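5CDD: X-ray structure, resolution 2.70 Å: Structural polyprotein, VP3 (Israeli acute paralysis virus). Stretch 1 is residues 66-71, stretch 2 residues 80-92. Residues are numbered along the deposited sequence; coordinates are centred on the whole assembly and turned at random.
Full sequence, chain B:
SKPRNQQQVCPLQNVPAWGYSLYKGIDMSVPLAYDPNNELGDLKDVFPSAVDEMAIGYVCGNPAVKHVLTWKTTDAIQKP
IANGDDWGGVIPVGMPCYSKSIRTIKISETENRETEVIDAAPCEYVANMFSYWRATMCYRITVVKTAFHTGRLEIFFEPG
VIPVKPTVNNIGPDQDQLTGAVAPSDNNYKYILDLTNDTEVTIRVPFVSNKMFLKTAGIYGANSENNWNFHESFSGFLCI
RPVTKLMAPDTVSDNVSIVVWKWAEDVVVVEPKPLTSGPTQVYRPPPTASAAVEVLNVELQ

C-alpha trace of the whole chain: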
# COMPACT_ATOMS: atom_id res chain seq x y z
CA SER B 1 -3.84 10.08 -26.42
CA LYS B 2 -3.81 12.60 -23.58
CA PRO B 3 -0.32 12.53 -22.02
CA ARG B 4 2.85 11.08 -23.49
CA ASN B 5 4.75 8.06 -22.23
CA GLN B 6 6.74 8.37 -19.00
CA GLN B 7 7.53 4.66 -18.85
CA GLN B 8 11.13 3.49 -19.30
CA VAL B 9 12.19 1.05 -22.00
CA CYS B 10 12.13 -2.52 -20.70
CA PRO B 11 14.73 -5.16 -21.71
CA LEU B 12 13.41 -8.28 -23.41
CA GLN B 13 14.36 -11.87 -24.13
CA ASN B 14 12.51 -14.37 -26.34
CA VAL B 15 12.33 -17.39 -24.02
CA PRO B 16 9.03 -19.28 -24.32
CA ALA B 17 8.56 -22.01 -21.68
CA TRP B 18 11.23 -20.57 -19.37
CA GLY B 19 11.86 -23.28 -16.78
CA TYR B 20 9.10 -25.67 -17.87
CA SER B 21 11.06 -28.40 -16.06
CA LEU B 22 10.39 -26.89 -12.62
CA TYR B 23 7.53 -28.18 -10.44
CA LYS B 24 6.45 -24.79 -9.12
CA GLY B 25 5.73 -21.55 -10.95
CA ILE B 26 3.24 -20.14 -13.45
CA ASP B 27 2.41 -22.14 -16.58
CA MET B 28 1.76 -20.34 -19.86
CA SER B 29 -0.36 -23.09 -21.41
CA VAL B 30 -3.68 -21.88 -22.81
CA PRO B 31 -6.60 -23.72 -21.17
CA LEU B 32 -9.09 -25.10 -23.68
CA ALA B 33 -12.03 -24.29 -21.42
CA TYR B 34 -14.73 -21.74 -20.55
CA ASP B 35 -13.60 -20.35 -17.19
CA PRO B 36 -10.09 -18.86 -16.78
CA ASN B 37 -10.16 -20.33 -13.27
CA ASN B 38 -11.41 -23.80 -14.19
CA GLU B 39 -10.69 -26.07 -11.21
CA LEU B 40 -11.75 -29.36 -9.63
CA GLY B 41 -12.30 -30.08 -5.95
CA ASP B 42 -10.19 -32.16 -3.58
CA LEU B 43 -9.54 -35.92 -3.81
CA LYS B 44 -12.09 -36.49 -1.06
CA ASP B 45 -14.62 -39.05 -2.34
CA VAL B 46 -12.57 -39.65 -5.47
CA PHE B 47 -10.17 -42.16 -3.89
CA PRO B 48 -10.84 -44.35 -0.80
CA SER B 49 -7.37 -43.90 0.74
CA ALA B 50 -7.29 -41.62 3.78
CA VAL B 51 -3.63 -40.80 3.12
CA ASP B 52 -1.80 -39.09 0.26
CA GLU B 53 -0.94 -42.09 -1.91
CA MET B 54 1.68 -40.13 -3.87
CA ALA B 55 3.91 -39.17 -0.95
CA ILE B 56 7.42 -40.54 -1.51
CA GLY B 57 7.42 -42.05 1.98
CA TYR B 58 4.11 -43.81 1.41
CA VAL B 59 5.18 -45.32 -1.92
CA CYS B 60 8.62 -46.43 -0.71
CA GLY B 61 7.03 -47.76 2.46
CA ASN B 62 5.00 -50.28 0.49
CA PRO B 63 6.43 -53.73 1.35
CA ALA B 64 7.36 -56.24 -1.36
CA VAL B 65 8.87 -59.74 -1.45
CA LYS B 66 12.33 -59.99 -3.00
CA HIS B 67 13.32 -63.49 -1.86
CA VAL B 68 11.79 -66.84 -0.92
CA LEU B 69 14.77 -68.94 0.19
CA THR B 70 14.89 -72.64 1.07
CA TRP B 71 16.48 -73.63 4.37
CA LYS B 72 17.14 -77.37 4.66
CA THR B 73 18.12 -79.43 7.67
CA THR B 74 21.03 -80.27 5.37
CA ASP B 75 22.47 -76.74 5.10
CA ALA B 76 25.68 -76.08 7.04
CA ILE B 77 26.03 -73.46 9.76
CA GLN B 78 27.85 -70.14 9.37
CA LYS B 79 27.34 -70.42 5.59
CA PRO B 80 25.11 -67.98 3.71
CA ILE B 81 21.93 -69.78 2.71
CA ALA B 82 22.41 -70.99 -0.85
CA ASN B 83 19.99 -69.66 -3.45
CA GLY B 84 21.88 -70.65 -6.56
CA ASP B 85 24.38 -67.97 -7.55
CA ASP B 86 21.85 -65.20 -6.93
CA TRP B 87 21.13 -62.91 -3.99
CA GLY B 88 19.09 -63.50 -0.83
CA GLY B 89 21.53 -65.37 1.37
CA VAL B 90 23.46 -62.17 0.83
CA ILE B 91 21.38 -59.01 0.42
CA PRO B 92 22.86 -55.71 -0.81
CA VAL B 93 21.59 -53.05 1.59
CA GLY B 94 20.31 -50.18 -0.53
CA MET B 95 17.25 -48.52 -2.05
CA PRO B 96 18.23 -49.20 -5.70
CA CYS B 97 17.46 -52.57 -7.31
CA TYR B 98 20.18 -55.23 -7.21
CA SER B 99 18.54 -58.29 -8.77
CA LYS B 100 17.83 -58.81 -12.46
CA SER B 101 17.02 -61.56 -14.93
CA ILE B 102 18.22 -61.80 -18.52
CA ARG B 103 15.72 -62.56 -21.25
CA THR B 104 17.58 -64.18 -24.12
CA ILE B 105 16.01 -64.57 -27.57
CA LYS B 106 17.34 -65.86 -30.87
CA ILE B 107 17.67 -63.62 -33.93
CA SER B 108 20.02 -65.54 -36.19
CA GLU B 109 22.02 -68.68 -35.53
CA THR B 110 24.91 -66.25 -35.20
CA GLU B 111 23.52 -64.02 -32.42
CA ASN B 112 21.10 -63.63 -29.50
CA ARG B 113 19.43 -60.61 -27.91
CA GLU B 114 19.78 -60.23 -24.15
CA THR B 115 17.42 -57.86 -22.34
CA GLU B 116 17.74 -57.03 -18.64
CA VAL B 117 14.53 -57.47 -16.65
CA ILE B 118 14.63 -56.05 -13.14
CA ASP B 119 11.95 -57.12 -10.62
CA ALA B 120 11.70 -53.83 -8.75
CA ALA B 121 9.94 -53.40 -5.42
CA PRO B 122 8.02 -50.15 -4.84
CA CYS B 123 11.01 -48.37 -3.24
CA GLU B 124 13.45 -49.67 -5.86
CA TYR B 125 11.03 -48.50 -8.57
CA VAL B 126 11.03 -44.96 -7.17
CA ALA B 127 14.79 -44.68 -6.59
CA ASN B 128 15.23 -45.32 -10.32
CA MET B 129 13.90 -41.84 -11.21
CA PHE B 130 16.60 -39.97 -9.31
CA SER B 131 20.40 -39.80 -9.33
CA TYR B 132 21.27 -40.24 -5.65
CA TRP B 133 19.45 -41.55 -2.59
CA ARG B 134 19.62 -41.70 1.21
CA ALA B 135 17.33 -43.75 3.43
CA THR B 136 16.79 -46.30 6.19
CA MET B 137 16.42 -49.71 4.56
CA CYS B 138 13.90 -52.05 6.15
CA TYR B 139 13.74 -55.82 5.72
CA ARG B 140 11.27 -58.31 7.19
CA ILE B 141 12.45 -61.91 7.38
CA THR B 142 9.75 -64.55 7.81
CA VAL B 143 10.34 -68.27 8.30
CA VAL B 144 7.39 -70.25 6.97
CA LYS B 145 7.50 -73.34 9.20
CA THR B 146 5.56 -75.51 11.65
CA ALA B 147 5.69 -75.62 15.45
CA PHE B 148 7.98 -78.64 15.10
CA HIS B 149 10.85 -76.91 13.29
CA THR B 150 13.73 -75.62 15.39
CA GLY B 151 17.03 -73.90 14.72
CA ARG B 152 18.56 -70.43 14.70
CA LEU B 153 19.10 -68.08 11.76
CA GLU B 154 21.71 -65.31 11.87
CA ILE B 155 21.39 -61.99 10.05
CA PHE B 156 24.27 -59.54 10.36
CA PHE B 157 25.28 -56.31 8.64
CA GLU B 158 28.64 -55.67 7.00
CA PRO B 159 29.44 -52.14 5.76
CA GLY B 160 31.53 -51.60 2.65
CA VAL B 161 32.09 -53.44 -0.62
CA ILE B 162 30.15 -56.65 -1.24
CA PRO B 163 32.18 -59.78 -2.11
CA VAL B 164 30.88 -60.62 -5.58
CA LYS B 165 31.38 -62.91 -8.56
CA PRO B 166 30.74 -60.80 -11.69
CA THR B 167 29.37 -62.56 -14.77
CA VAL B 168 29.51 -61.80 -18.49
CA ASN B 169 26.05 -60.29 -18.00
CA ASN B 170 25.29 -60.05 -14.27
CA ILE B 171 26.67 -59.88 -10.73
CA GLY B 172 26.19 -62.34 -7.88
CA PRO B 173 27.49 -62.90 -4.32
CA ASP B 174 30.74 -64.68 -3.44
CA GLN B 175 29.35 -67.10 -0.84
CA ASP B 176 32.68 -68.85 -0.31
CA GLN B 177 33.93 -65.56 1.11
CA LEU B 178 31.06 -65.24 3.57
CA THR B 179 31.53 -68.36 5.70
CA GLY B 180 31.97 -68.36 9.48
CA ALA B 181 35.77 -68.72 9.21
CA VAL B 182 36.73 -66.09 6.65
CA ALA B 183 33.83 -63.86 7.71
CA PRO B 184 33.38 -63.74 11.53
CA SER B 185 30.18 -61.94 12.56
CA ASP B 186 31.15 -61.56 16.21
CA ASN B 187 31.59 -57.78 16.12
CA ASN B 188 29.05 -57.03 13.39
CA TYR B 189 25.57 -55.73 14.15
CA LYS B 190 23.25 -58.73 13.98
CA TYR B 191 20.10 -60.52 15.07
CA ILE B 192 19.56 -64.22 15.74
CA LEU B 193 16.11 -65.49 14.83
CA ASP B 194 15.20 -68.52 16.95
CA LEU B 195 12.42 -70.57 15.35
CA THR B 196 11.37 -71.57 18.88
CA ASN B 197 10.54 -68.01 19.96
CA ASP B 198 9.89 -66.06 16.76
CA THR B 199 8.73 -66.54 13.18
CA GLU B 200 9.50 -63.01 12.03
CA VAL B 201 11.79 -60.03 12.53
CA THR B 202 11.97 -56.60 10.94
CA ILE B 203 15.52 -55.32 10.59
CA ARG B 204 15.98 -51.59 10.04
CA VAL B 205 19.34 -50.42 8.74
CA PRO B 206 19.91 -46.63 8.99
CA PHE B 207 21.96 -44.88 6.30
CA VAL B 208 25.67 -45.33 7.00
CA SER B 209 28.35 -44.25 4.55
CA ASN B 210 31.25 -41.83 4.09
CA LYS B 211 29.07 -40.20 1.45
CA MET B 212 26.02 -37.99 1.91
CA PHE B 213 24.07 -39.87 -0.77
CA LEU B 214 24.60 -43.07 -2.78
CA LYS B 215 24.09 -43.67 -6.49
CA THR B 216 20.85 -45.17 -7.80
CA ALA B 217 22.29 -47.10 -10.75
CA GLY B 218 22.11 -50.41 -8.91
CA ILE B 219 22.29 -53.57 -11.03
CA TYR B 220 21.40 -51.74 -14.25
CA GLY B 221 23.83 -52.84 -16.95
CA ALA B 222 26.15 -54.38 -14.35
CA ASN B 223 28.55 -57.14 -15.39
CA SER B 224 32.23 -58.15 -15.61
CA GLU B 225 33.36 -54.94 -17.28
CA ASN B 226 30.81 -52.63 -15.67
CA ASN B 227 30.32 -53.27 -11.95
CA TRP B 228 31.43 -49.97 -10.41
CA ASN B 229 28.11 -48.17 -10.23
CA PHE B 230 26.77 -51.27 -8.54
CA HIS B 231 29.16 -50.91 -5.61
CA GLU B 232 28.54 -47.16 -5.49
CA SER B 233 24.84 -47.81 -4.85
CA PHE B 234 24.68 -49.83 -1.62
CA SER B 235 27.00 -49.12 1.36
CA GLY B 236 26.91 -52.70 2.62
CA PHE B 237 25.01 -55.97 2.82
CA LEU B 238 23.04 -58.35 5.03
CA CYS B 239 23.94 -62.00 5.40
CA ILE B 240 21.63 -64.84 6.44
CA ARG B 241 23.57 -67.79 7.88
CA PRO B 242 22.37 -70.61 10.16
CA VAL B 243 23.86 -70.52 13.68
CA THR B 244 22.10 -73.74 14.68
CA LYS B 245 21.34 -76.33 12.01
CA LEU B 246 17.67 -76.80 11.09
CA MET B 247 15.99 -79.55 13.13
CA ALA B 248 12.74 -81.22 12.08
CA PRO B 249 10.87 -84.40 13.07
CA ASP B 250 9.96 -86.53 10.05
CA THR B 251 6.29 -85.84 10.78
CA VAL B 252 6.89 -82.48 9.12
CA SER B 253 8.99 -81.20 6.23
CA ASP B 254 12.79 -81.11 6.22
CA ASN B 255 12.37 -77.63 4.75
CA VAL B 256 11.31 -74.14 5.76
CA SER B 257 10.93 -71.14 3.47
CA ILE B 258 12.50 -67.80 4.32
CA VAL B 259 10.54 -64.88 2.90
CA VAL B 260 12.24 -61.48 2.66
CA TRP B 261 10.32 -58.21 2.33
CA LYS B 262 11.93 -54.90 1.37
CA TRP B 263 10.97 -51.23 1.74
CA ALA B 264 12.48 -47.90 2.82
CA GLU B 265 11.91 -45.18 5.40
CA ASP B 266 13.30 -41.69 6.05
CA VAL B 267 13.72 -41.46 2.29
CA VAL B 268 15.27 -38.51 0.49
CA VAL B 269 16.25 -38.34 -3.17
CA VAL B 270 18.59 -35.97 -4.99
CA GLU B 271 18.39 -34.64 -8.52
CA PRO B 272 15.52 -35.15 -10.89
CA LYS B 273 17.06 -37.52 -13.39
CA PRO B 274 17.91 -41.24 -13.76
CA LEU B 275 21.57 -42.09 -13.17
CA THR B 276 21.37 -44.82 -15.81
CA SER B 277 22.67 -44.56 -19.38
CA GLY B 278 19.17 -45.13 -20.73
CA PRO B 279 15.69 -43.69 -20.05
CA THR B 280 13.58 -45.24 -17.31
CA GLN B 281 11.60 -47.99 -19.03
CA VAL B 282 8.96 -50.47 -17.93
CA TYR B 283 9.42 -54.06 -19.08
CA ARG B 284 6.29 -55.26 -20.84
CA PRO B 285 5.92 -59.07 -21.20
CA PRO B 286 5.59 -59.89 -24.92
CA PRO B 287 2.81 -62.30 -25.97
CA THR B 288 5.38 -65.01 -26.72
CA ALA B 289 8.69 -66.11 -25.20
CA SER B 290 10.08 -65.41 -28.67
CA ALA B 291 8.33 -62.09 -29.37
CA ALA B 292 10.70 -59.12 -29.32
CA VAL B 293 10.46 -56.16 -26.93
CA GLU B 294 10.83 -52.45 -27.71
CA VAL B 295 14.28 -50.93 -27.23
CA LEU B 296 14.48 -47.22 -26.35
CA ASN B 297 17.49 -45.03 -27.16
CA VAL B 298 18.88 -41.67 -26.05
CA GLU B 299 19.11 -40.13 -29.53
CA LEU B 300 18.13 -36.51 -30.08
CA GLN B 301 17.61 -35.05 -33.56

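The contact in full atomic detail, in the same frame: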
# COMPACT_ATOMS: atom_id res chain seq x y z
N LYS B 66 11.21 -59.91 -2.08
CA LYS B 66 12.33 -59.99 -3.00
C LYS B 66 12.91 -61.41 -3.04
O LYS B 66 13.44 -61.83 -4.07
CB LYS B 66 13.42 -59.00 -2.59
CG LYS B 66 13.08 -57.53 -2.84
CD LYS B 66 13.05 -57.19 -4.33
CE LYS B 66 14.43 -57.34 -4.97
NZ LYS B 66 14.43 -56.96 -6.41
N HIS B 67 12.79 -62.13 -1.93
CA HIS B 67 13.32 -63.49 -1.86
C HIS B 67 12.44 -64.48 -1.11
O HIS B 67 11.72 -64.12 -0.18
CB HIS B 67 14.69 -63.48 -1.19
CG HIS B 67 15.66 -62.52 -1.80
ND1 HIS B 67 16.08 -62.62 -3.11
CD2 HIS B 67 16.30 -61.45 -1.28
CE1 HIS B 67 16.93 -61.65 -3.38
NE2 HIS B 67 17.08 -60.92 -2.28
N VAL B 68 12.51 -65.74 -1.54
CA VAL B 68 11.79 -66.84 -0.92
C VAL B 68 12.81 -67.98 -0.92
O VAL B 68 12.80 -68.83 -1.80
CB VAL B 68 10.55 -67.26 -1.73
CG1 VAL B 68 9.85 -68.43 -1.03
CG2 VAL B 68 9.58 -66.10 -1.86
N LEU B 69 13.70 -67.95 0.06
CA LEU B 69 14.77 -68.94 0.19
C LEU B 69 14.31 -70.29 0.74
O LEU B 69 13.22 -70.42 1.30
CB LEU B 69 15.87 -68.39 1.08
CG LEU B 69 16.35 -66.97 0.78
CD1 LEU B 69 17.29 -66.51 1.88
CD2 LEU B 69 17.03 -66.91 -0.57
N THR B 70 15.16 -71.30 0.58
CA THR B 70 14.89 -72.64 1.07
C THR B 70 15.96 -73.02 2.08
O THR B 70 17.15 -73.09 1.75
CB THR B 70 14.88 -73.69 -0.06
OG1 THR B 70 13.90 -73.33 -1.04
CG2 THR B 70 14.56 -75.07 0.49
N TRP B 71 15.55 -73.25 3.32
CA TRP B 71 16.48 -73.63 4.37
C TRP B 71 16.24 -75.10 4.71
O TRP B 71 15.17 -75.47 5.21
CB TRP B 71 16.28 -72.74 5.60
CG TRP B 71 17.23 -73.01 6.73
CD1 TRP B 71 18.43 -73.65 6.65
CD2 TRP B 71 17.07 -72.61 8.09
NE1 TRP B 71 19.04 -73.66 7.89
CE2 TRP B 71 18.22 -73.03 8.79
CE3 TRP B 71 16.06 -71.92 8.79
CZ2 TRP B 71 18.40 -72.79 10.16
CZ3 TRP B 71 16.24 -71.69 10.15
CH2 TRP B 71 17.40 -72.12 10.82
N PRO B 80 26.29 -68.64 4.27
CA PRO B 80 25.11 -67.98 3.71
C PRO B 80 24.20 -68.94 2.98
O PRO B 80 24.64 -69.70 2.12
CB PRO B 80 25.71 -66.92 2.79
CG PRO B 80 26.98 -67.54 2.34
CD PRO B 80 27.52 -68.13 3.63
N ILE B 81 22.92 -68.91 3.33
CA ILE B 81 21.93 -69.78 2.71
C ILE B 81 22.02 -69.74 1.19
O ILE B 81 21.84 -68.69 0.58
CB ILE B 81 20.50 -69.39 3.13
CG1 ILE B 81 20.27 -69.82 4.57
CG2 ILE B 81 19.49 -70.02 2.18
CD1 ILE B 81 18.97 -69.39 5.15
N ALA B 82 22.28 -70.89 0.59
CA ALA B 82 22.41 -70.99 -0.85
C ALA B 82 21.09 -70.76 -1.56
O ALA B 82 20.05 -71.28 -1.16
CB ALA B 82 22.95 -72.35 -1.24
N ASN B 83 21.15 -69.98 -2.64
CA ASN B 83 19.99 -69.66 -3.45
C ASN B 83 20.51 -69.58 -4.88
O ASN B 83 20.24 -68.64 -5.62
CB ASN B 83 19.41 -68.31 -3.03
CG ASN B 83 18.16 -67.95 -3.79
OD1 ASN B 83 17.17 -68.69 -3.78
ND2 ASN B 83 18.19 -66.82 -4.47
N GLY B 84 21.27 -70.61 -5.24
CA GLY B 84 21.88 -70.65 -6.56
C GLY B 84 23.02 -69.66 -6.46
O GLY B 84 23.63 -69.53 -5.40
N ASP B 85 23.31 -68.96 -7.55
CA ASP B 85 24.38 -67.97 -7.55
C ASP B 85 23.78 -66.57 -7.51
O ASP B 85 24.42 -65.60 -7.90
CB ASP B 85 25.27 -68.15 -8.78
CG ASP B 85 26.26 -69.29 -8.61
OD1 ASP B 85 25.87 -70.35 -8.08
OD2 ASP B 85 27.43 -69.15 -9.03
N ASP B 86 22.54 -66.48 -7.04
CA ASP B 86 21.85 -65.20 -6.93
C ASP B 86 21.91 -64.69 -5.50
O ASP B 86 22.56 -65.27 -4.64
CB ASP B 86 20.38 -65.31 -7.32
CG ASP B 86 20.18 -65.86 -8.71
OD1 ASP B 86 20.93 -65.48 -9.63
OD2 ASP B 86 19.25 -66.68 -8.89
N TRP B 87 21.22 -63.57 -5.29
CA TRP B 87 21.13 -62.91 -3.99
C TRP B 87 19.99 -63.43 -3.12
O TRP B 87 19.05 -64.06 -3.60
CB TRP B 87 21.00 -61.39 -4.17
CG TRP B 87 22.00 -60.81 -5.13
CD1 TRP B 87 21.87 -60.70 -6.48
CD2 TRP B 87 23.29 -60.27 -4.80
NE1 TRP B 87 22.99 -60.12 -7.02
CE2 TRP B 87 23.88 -59.85 -6.01
CE3 TRP B 87 23.99 -60.11 -3.61
CZ2 TRP B 87 25.14 -59.27 -6.06
CZ3 TRP B 87 25.25 -59.53 -3.66
CH2 TRP B 87 25.81 -59.12 -4.87
N GLY B 88 20.08 -63.13 -1.83
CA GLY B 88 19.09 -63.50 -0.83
C GLY B 88 19.77 -64.01 0.42
O GLY B 88 19.44 -63.59 1.53
N GLY B 89 20.76 -64.88 0.25
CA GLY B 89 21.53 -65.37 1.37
C GLY B 89 22.29 -64.13 1.79
O GLY B 89 22.51 -63.84 2.97
N VAL B 90 22.70 -63.40 0.76
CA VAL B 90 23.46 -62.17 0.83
C VAL B 90 22.60 -61.09 0.17
O VAL B 90 22.28 -61.19 -1.02
CB VAL B 90 24.81 -62.26 0.08
CG1 VAL B 90 25.58 -60.97 0.25
CG2 VAL B 90 25.62 -63.44 0.60
N ILE B 91 22.22 -60.08 0.94
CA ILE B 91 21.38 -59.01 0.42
C ILE B 91 22.03 -57.64 0.44
O ILE B 91 22.36 -57.11 1.50
CB ILE B 91 20.06 -58.93 1.21
CG1 ILE B 91 19.35 -60.28 1.18
CG2 ILE B 91 19.17 -57.84 0.63
CD1 ILE B 91 18.09 -60.33 2.02
N PRO B 92 22.24 -57.04 -0.75
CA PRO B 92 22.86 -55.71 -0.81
C PRO B 92 21.92 -54.70 -0.16
O PRO B 92 20.79 -54.52 -0.60
CB PRO B 92 23.01 -55.47 -2.31
CG PRO B 92 23.16 -56.85 -2.87
CD PRO B 92 22.12 -57.62 -2.10

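No hydrogen bond crosses between the strand 66-71 and the loop 80-89 with the start of the strand that follows; the direct contacts are packing. Along the strand, His67 and Leu69 point their CA-to-CB bonds toward the loop, while Val68, between them, points away.

His67, with chi1 at -53° (m) and chi2 at -62°, lays one face of its imidazole against Gly88. The CA of Gly88 sits 3.5 Å from the centroid of the His67 ring and only 11° off its normal, a CH-pi contact. Glycine suits this place twice over. Its phi/psi of 137/-47 would jam a CB against the preceding carbonyl, and an ideal CB would lie 2.7 Å from Leu69 CD2 and 3.2 Å from His67 CG. The ring also approaches the backbone of Trp87, with His67 CE1 3.2 Å from Trp87 O, but the angle at ND1 is too poor for a hydrogen bond. NE2 is satisfied elsewhere in the structure. Ile91 CD1 reaches within 3.9 Å of His67 CD2.

Leu69 is the most covered of residues 66-71. Its common m,t rotamer carries its methyls to Gly88 and Asn83: Leu69 CD1 lies 3.6 Å from Gly88 O and Leu69 CD2 lies 3.6 Å from Asn83 CG, the latter methyl also nearing Gly88 CA. Asn83 takes chi1 t, and its ND2 makes a weak 3.0 Å hydrogen bond to Trp87 O, linking residues that flank the type II' turn from Asn83 to Asp86. Gly84, with phi of 75°, occupies a position in that turn that favours glycine.

Ile81 (m,t) completes the apolar packing. Ile81 CG2 is 4.1 Å from Leu69 CB and 3.9 Å from Thr70 O, while the trans chi2 extends the chain toward Trp71, bringing Ile81 CD1 to 4.3 Å from Trp71 CG. This beta-branched side chain thus touches three strand residues at once.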